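Local coordinates for molybdate binding protein II (Clostridium pasteurianum, PDB 1GUT), which binds molybdate as a molbindin, six copies of a Mop-domain protein assembling together and taking up the oxyanion passively, at the interface of chains A and B. Sequence-based numbering; all coordinates share one arbitrary frame. Chains: chain A/B, Molybdate binding protein II.

Contact 1 and contact 2 are neighbouring patches of one two-fold symmetric interface between copies A and B, the centres of their C-alpha atoms about 10 Å apart. Both use strand 34-40 of chain A, and they share A:Thr36 and B:Val64. Contact 1 receives the C-terminal part of chain B, the 3-10 helix 61-63 and strand 65-67, whereas contact 2 receives the start of strand 7-18. Strand 34-40 of chain A thus meets both stretches, with A strand 54-58 joining in contact 1 and the Ile29 pair in contact 2. The two-fold symmetry repeats this with the chains exchanged, one interface within the six-copy deposited assembly.

Contact 1: the interface of chains A and B. Residues chain A 36-39, 58; chain B 61-62, 64-66.
With OG anti to the backbone N (chi1 172°), A:Ser37 turns its hydroxyl onto the carbonyl of B:Val64, while B:Val64 lays its CG1 methyl against A:Ser37 CB. In this Mop-domain (TOBE) interface the C-terminal segment of one molbindin chain lies on strand 34-40 of the next. The hydrogen bond from A:Ser37 OG to B:Val64 O is 2.8 Å long, and the donor stands 48° out of the carbonyl plane, so it does not follow a lone pair. B:Ile66 meets the same serine with CG1, 3.7 Å from A:Ser37 OG, adding an apolar neighbour to the hydroxyl.

Beyond the serine, A:Ile38 N donates to B:Ser61 O at 3.0 Å; the bond is nearly straight at the hydrogen, although the N sits well above the carbonyl plane. The isoleucine side chain runs alongside B:Thr62 in the same direction, its CB 4.0 Å from B:Thr62 CG2. Water 1 joins A:Ile38 O to B:Thr62 O.

On the other flank, A:Val58, in strand 54-58, and B:Met65, in strand 65-67, form an antiparallel bridge across the chains: A:Val58 N to B:Met65 O and B:Met65 N to A:Val58 O are both 2.8 Å. The methionine bends at its third torsion (-71°), which carries CE back to within 3.9 Å of A:Val58 CG1. B:Val64 CG2 also touches A:Thr36 O, at 3.5 Å.

Contact 2: the interface of chains A and B. Residues chain A 9, 29, 33-36; chain B 7-9, 29, 64.
B:Asn7 reaches across to the backbone of A:Thr36 from the first residue of strand 7-18, an amide clasp on the backbone of strand 34-40 in the partner Mop-domain (TOBE) molbindin. Followed outwards, its CB carries CG anti to the carbonyl carbon (chi1 -57°), and CG lies 3.7 Å from both N and O of A:Thr36, so the carboxamide, lying in plane with its partners, presents its two polar branches to the N and O of one residue. At the tip the two branches divide the work. OD1 accepts from A:Thr36 N at 2.7 Å, with the donor in the carbonyl plane and on a lone pair. ND2 donates to A:Thr36 O at 2.9 Å, again in the carbonyl plane and on a lone pair, and that oxygen is 6° from the amide plane of B:Asn7. Both bonds are nearly straight at the hydrogen. This complementary pair fixes the flip of the amide and should resist its rotation.

A:Ile35 crosses B:Asn7 at about a right angle, with CG2 and CD1 both packed against OD1. Its CD1 also meets B:Leu9 CD1 at 3.8 Å, and its CG2 meets B:Val64 CG1, giving the polar clasp an apolar flank. The other methyl of the leucine, CD2, lies against the carboxamide of A:Asn33, 3.6 Å from ND2, and the two side chains meet at a slant. Farther along, A:Ile29 and B:Ile29 meet methyl to methyl, CD1 to CD1 at 4.1 Å, their side chains crossing almost perpendicularly.

Two waters, hydrogen-bonded to each other, link the chains between A:Lys34 and A:Asn33 and the backbone of B:Gln8. Water 2 joins A:Lys34 O to B:Gln8 N, and water 3 joins A:Asn33 OD1 to B:Gln8 O, the latter bond 2.8 Å long.

Contact 1: the interface of chains A and B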
ATOM      1  N   THR A  36      14.715   1.362   3.716  1.00 10.98           N
ATOM      2  CA  THR A  36      14.095   2.273   4.672  1.00 10.90           C
ATOM      3  C   THR A  36      12.655   1.841   4.906  1.00 10.42           C
ATOM      4  O   THR A  36      11.902   1.567   3.964  1.00 10.29           O
ATOM      5  CB  THR A  36      14.131   3.696   4.117  1.00 11.67           C
ATOM      6  OG1 THR A  36      15.495   4.073   3.904  1.00 13.34           O
ATOM      7  CG2 THR A  36      13.587   4.718   5.127  1.00 13.63           C
ATOM      8  N   SER A  37      12.282   1.807   6.179  1.00 10.59           N
ATOM      9  CA  SER A  37      10.959   1.387   6.606  1.00 10.66           C
ATOM     10  C   SER A  37      10.356   2.410   7.535  1.00 10.04           C
ATOM     11  O   SER A  37      11.050   2.951   8.390  1.00 10.64           O
ATOM     12  CB  SER A  37      11.117   0.092   7.414  1.00 11.74           C
ATOM     13  OG  SER A  37       9.912  -0.311   8.045  1.00 12.58           O
ATOM     14  N   ILE A  38       9.063   2.704   7.379  1.00  9.42           N
ATOM     15  CA  ILE A  38       8.379   3.570   8.340  1.00 10.71           C
ATOM     16  C   ILE A  38       7.310   2.695   8.978  1.00 11.33           C
ATOM     17  O   ILE A  38       6.408   2.207   8.287  1.00 12.65           O
ATOM     18  CB  ILE A  38       7.832   4.860   7.691  1.00 10.73           C
ATOM     19  CG1 ILE A  38       9.013   5.726   7.282  1.00 12.25           C
ATOM     20  CG2 ILE A  38       6.868   5.623   8.644  1.00 12.73           C
ATOM     21  CD1 ILE A  38       8.627   6.952   6.463  1.00 15.99           C
ATOM     22  N   ILE A  39       7.459   2.442  10.279  1.00 10.90           N
ATOM     23  CA  ILE A  39       6.543   1.602  11.042  1.00 12.40           C
ATOM     24  C   ILE A  39       6.017   2.373  12.233  1.00 11.91           C
ATOM     25  O   ILE A  39       6.412   3.516  12.462  1.00 11.81           O
ATOM     26  CB  ILE A  39       7.242   0.301  11.531  1.00 13.85           C
ATOM     27  CG1 ILE A  39       8.471   0.643  12.369  1.00 14.58           C
ATOM     28  CG2 ILE A  39       7.623  -0.588  10.363  1.00 15.36           C
ATOM     29  CD1 ILE A  39       9.187  -0.566  12.999  1.00 16.92           C
ATOM     30  N   VAL A  58      10.357  -6.955   5.131  1.00  9.08           N
ATOM     31  CA  VAL A  58       9.380  -7.776   4.397  1.00 10.27           C
ATOM     32  C   VAL A  58       8.462  -6.860   3.594  1.00  9.70           C
ATOM     33  O   VAL A  58       7.987  -5.840   4.108  1.00 10.21           O
ATOM     34  CB  VAL A  58       8.538  -8.638   5.385  1.00 10.93           C
ATOM     35  CG1 VAL A  58       7.509  -9.465   4.621  1.00 11.93           C
ATOM     36  CG2 VAL A  58       9.421  -9.577   6.226  1.00 12.56           C
TER
ATOM     37  N   SER B  61       8.640   3.485   1.790  1.00  7.69           N
ATOM     38  CA  SER B  61       9.048   3.058   3.127  1.00  8.40           C
ATOM     39  C   SER B  61       7.872   2.558   3.981  1.00  8.77           C
ATOM     40  O   SER B  61       8.054   1.676   4.797  1.00  8.75           O
ATOM     41  CB  SER B  61       9.745   4.204   3.868  1.00  9.91           C
ATOM     42  OG  SER B  61      10.855   4.670   3.128  1.00 11.43           O
ATOM     43  N   THR B  62       6.685   3.159   3.817  1.00  8.40           N
ATOM     44  CA  THR B  62       5.523   2.743   4.602  1.00  9.74           C
ATOM     45  C   THR B  62       5.035   1.366   4.188  1.00  9.36           C
ATOM     46  O   THR B  62       4.128   0.843   4.837  1.00  9.80           O
ATOM     47  CB  THR B  62       4.350   3.754   4.501  1.00 10.26           C
ATOM     48  OG1 THR B  62       4.187   4.131   3.131  1.00 11.62           O
ATOM     49  CG2 THR B  62       4.724   5.050   5.202  1.00 11.50           C
ATOM     50  N   VAL B  64       7.244  -1.170   3.907  1.00  9.11           N
ATOM     51  CA  VAL B  64       8.240  -2.138   4.371  1.00  8.91           C
ATOM     52  C   VAL B  64       7.952  -2.519   5.820  1.00  9.47           C
ATOM     53  O   VAL B  64       7.899  -1.633   6.690  1.00  9.99           O
ATOM     54  CB  VAL B  64       9.671  -1.587   4.278  1.00  8.39           C
ATOM     55  CG1 VAL B  64      10.685  -2.641   4.783  1.00  9.12           C
ATOM     56  CG2 VAL B  64       9.995  -1.159   2.825  1.00 10.47           C
ATOM     57  N   MET B  65       7.692  -3.810   6.060  1.00  9.16           N
ATOM     58  CA  MET B  65       7.468  -4.309   7.412  1.00 10.17           C
ATOM     59  C   MET B  65       8.783  -4.802   7.962  1.00  9.86           C
ATOM     60  O   MET B  65       9.698  -5.119   7.200  1.00  9.90           O
ATOM     61  CB  MET B  65       6.463  -5.460   7.396  1.00 10.94           C
ATOM     62  CG  MET B  65       5.070  -4.995   7.045  1.00 12.29           C
ATOM     63  SD  MET B  65       4.011  -6.355   6.585  1.00 15.92           S
ATOM     64  CE  MET B  65       4.711  -6.816   4.956  1.00 18.99           C
ATOM     65  N   ILE B  66       8.896  -4.869   9.286  1.00 10.10           N
ATOM     66  CA  ILE B  66      10.113  -5.362   9.920  1.00 10.85           C
ATOM     67  C   ILE B  66       9.769  -6.642  10.664  1.00 11.88           C
ATOM     68  O   ILE B  66       8.756  -6.714  11.382  1.00 12.29           O
ATOM     69  CB  ILE B  66      10.646  -4.312  10.917  1.00 11.16           C
ATOM     70  CG1 ILE B  66      11.127  -3.045  10.187  1.00 12.25           C
ATOM     71  CG2 ILE B  66      11.752  -4.912  11.779  1.00 13.88           C
ATOM     72  CD1 ILE B  66      12.365  -3.227   9.259  1.00 14.17           C
TER
HETATM   73  O   HOH W   1       3.958   1.288   7.598  1.00 16.71           O

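Contact 2: the interface of chains A and B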
ATOM      1  N   LEU A   9      14.343  -9.569   3.210  1.00 11.01           N
ATOM      2  CA  LEU A   9      15.682  -9.015   3.046  1.00 11.25           C
ATOM      3  C   LEU A   9      16.323  -8.812   4.418  1.00 12.02           C
ATOM      4  O   LEU A   9      15.937  -7.885   5.143  1.00 11.09           O
ATOM      5  CB  LEU A   9      15.571  -7.689   2.292  1.00 12.49           C
ATOM      6  CG  LEU A   9      14.811  -7.702   0.973  1.00 14.17           C
ATOM      7  CD1 LEU A   9      14.759  -6.273   0.410  1.00 15.82           C
ATOM      8  CD2 LEU A   9      15.512  -8.617   0.007  1.00 17.20           C
ATOM      9  N   ILE A  29      21.397  -3.921   3.843  1.00 15.63           N
ATOM     10  CA  ILE A  29      21.227  -5.321   3.471  1.00 17.97           C
ATOM     11  C   ILE A  29      22.470  -5.813   2.745  1.00 20.35           C
ATOM     12  O   ILE A  29      23.416  -5.041   2.573  1.00 20.88           O
ATOM     13  CB  ILE A  29      19.906  -5.526   2.684  1.00 17.46           C
ATOM     14  CG1 ILE A  29      19.931  -4.758   1.374  1.00 17.77           C
ATOM     15  CG2 ILE A  29      18.702  -5.076   3.543  1.00 17.21           C
ATOM     16  CD1 ILE A  29      18.753  -5.118   0.468  1.00 17.25           C
ATOM     17  N   ASN A  33      23.534  -2.119   0.364  1.00 25.11           N
ATOM     18  CA  ASN A  33      22.375  -1.285  -0.070  1.00 24.47           C
ATOM     19  C   ASN A  33      21.422  -1.024   1.094  1.00 21.48           C
ATOM     20  O   ASN A  33      21.345  -1.835   2.000  1.00 19.54           O
ATOM     21  CB  ASN A  33      21.622  -2.057  -1.147  1.00 26.09           C
ATOM     22  CG  ASN A  33      20.656  -1.201  -1.964  1.00 30.03           C
ATOM     23  OD1 ASN A  33      20.139  -0.178  -1.499  1.00 34.91           O
ATOM     24  ND2 ASN A  33      20.420  -1.628  -3.217  1.00 30.06           N
ATOM     25  N   LYS A  34      20.688   0.084   1.073  1.00 18.88           N
ATOM     26  CA  LYS A  34      19.824   0.381   2.214  1.00 17.95           C
ATOM     27  C   LYS A  34      18.357   0.234   1.951  1.00 16.50           C
ATOM     28  O   LYS A  34      17.878   0.538   0.860  1.00 16.98           O
ATOM     29  CB  LYS A  34      20.053   1.812   2.710  1.00 19.29           C
ATOM     30  CG  LYS A  34      21.481   2.096   2.989  1.00 22.09           C
ATOM     31  CD  LYS A  34      21.721   3.451   3.589  1.00 27.22           C
ATOM     32  CE  LYS A  34      23.200   3.532   3.918  1.00 29.89           C
ATOM     33  NZ  LYS A  34      23.716   2.183   4.349  1.00 32.28           N
ATOM     34  N   ILE A  35      17.655  -0.241   2.969  1.00 13.62           N
ATOM     35  CA  ILE A  35      16.201  -0.367   2.917  1.00 12.92           C
ATOM     36  C   ILE A  35      15.672   0.499   4.040  1.00 12.44           C
ATOM     37  O   ILE A  35      16.119   0.399   5.176  1.00 12.89           O
ATOM     38  CB  ILE A  35      15.734  -1.824   3.144  1.00 13.52           C
ATOM     39  CG1 ILE A  35      16.118  -2.706   1.949  1.00 17.10           C
ATOM     40  CG2 ILE A  35      14.203  -1.835   3.449  1.00 15.36           C
ATOM     41  CD1 ILE A  35      15.312  -2.437   0.709  1.00 20.35           C
ATOM     42  N   THR A  36      14.715   1.362   3.716  1.00 10.98           N
ATOM     43  CA  THR A  36      14.095   2.273   4.672  1.00 10.90           C
ATOM     44  C   THR A  36      12.655   1.841   4.906  1.00 10.42           C
ATOM     45  O   THR A  36      11.902   1.567   3.964  1.00 10.29           O
ATOM     46  CB  THR A  36      14.131   3.696   4.117  1.00 11.67           C
ATOM     47  OG1 THR A  36      15.495   4.073   3.904  1.00 13.34           O
ATOM     48  CG2 THR A  36      13.587   4.718   5.127  1.00 13.63           C
TER
ATOM     49  N   ASN B   7      13.288   3.376  -1.310  1.00 10.51           N
ATOM     50  CA  ASN B   7      13.851   2.079  -1.673  1.00 10.38           C
ATOM     51  C   ASN B   7      13.850   1.921  -3.174  1.00 11.58           C
ATOM     52  O   ASN B   7      12.791   1.807  -3.790  1.00 10.63           O
ATOM     53  CB  ASN B   7      13.046   0.979  -1.007  1.00 11.05           C
ATOM     54  CG  ASN B   7      13.030   1.159   0.469  1.00 12.56           C
ATOM     55  OD1 ASN B   7      14.083   1.062   1.106  1.00 16.28           O
ATOM     56  ND2 ASN B   7      11.864   1.507   1.025  1.00 11.30           N
ATOM     57  N   GLN B   8      15.051   1.971  -3.749  1.00 11.84           N
ATOM     58  CA  GLN B   8      15.227   1.863  -5.204  1.00 13.45           C
ATOM     59  C   GLN B   8      16.338   0.845  -5.375  1.00 14.02           C
ATOM     60  O   GLN B   8      17.529   1.153  -5.175  1.00 15.76           O
ATOM     61  CB  GLN B   8      15.565   3.227  -5.787  1.00 14.23           C
ATOM     62  CG  GLN B   8      14.444   4.262  -5.582  1.00 15.86           C
ATOM     63  CD  GLN B   8      14.831   5.646  -6.058  1.00 18.09           C
ATOM     64  OE1 GLN B   8      15.714   5.792  -6.916  1.00 22.51           O
ATOM     65  NE2 GLN B   8      14.182   6.670  -5.504  1.00 18.86           N
ATOM     66  N   LEU B   9      15.938  -0.382  -5.691  1.00 13.87           N
ATOM     67  CA  LEU B   9      16.860  -1.498  -5.771  1.00 13.78           C
ATOM     68  C   LEU B   9      17.056  -1.956  -7.201  1.00 13.88           C
ATOM     69  O   LEU B   9      16.151  -2.505  -7.822  1.00 12.82           O
ATOM     70  CB  LEU B   9      16.293  -2.653  -4.922  1.00 14.17           C
ATOM     71  CG  LEU B   9      15.721  -2.210  -3.580  1.00 15.69           C
ATOM     72  CD1 LEU B   9      15.014  -3.365  -2.948  1.00 16.21           C
ATOM     73  CD2 LEU B   9      16.881  -1.768  -2.729  1.00 19.16           C
ATOM     74  N   ILE B  29      18.629  -8.742  -6.953  1.00 17.04           N
ATOM     75  CA  ILE B  29      19.316  -7.482  -6.680  1.00 19.84           C
ATOM     76  C   ILE B  29      20.749  -7.763  -6.235  1.00 21.43           C
ATOM     77  O   ILE B  29      21.167  -8.905  -6.209  1.00 21.83           O
ATOM     78  CB  ILE B  29      18.544  -6.630  -5.650  1.00 20.38           C
ATOM     79  CG1 ILE B  29      18.446  -7.320  -4.298  1.00 20.93           C
ATOM     80  CG2 ILE B  29      17.136  -6.354  -6.168  1.00 20.40           C
ATOM     81  CD1 ILE B  29      17.704  -6.462  -3.242  1.00 21.68           C
ATOM     82  N   VAL B  64       7.244  -1.170   3.907  1.00  9.11           N
ATOM     83  CA  VAL B  64       8.240  -2.138   4.371  1.00  8.91           C
ATOM     84  C   VAL B  64       7.952  -2.519   5.820  1.00  9.47           C
ATOM     85  O   VAL B  64       7.899  -1.633   6.690  1.00  9.99           O
ATOM     86  CB  VAL B  64       9.671  -1.587   4.278  1.00  8.39           C
ATOM     87  CG1 VAL B  64      10.685  -2.641   4.783  1.00  9.12           C
ATOM     88  CG2 VAL B  64       9.995  -1.159   2.825  1.00 10.47           C
TER
HETATM   89  O   HOH W   2      17.314   1.821  -1.702  1.00 21.13           O
HETATM   90  O   HOH W   3      19.573   1.513  -3.277  1.00 29.63           O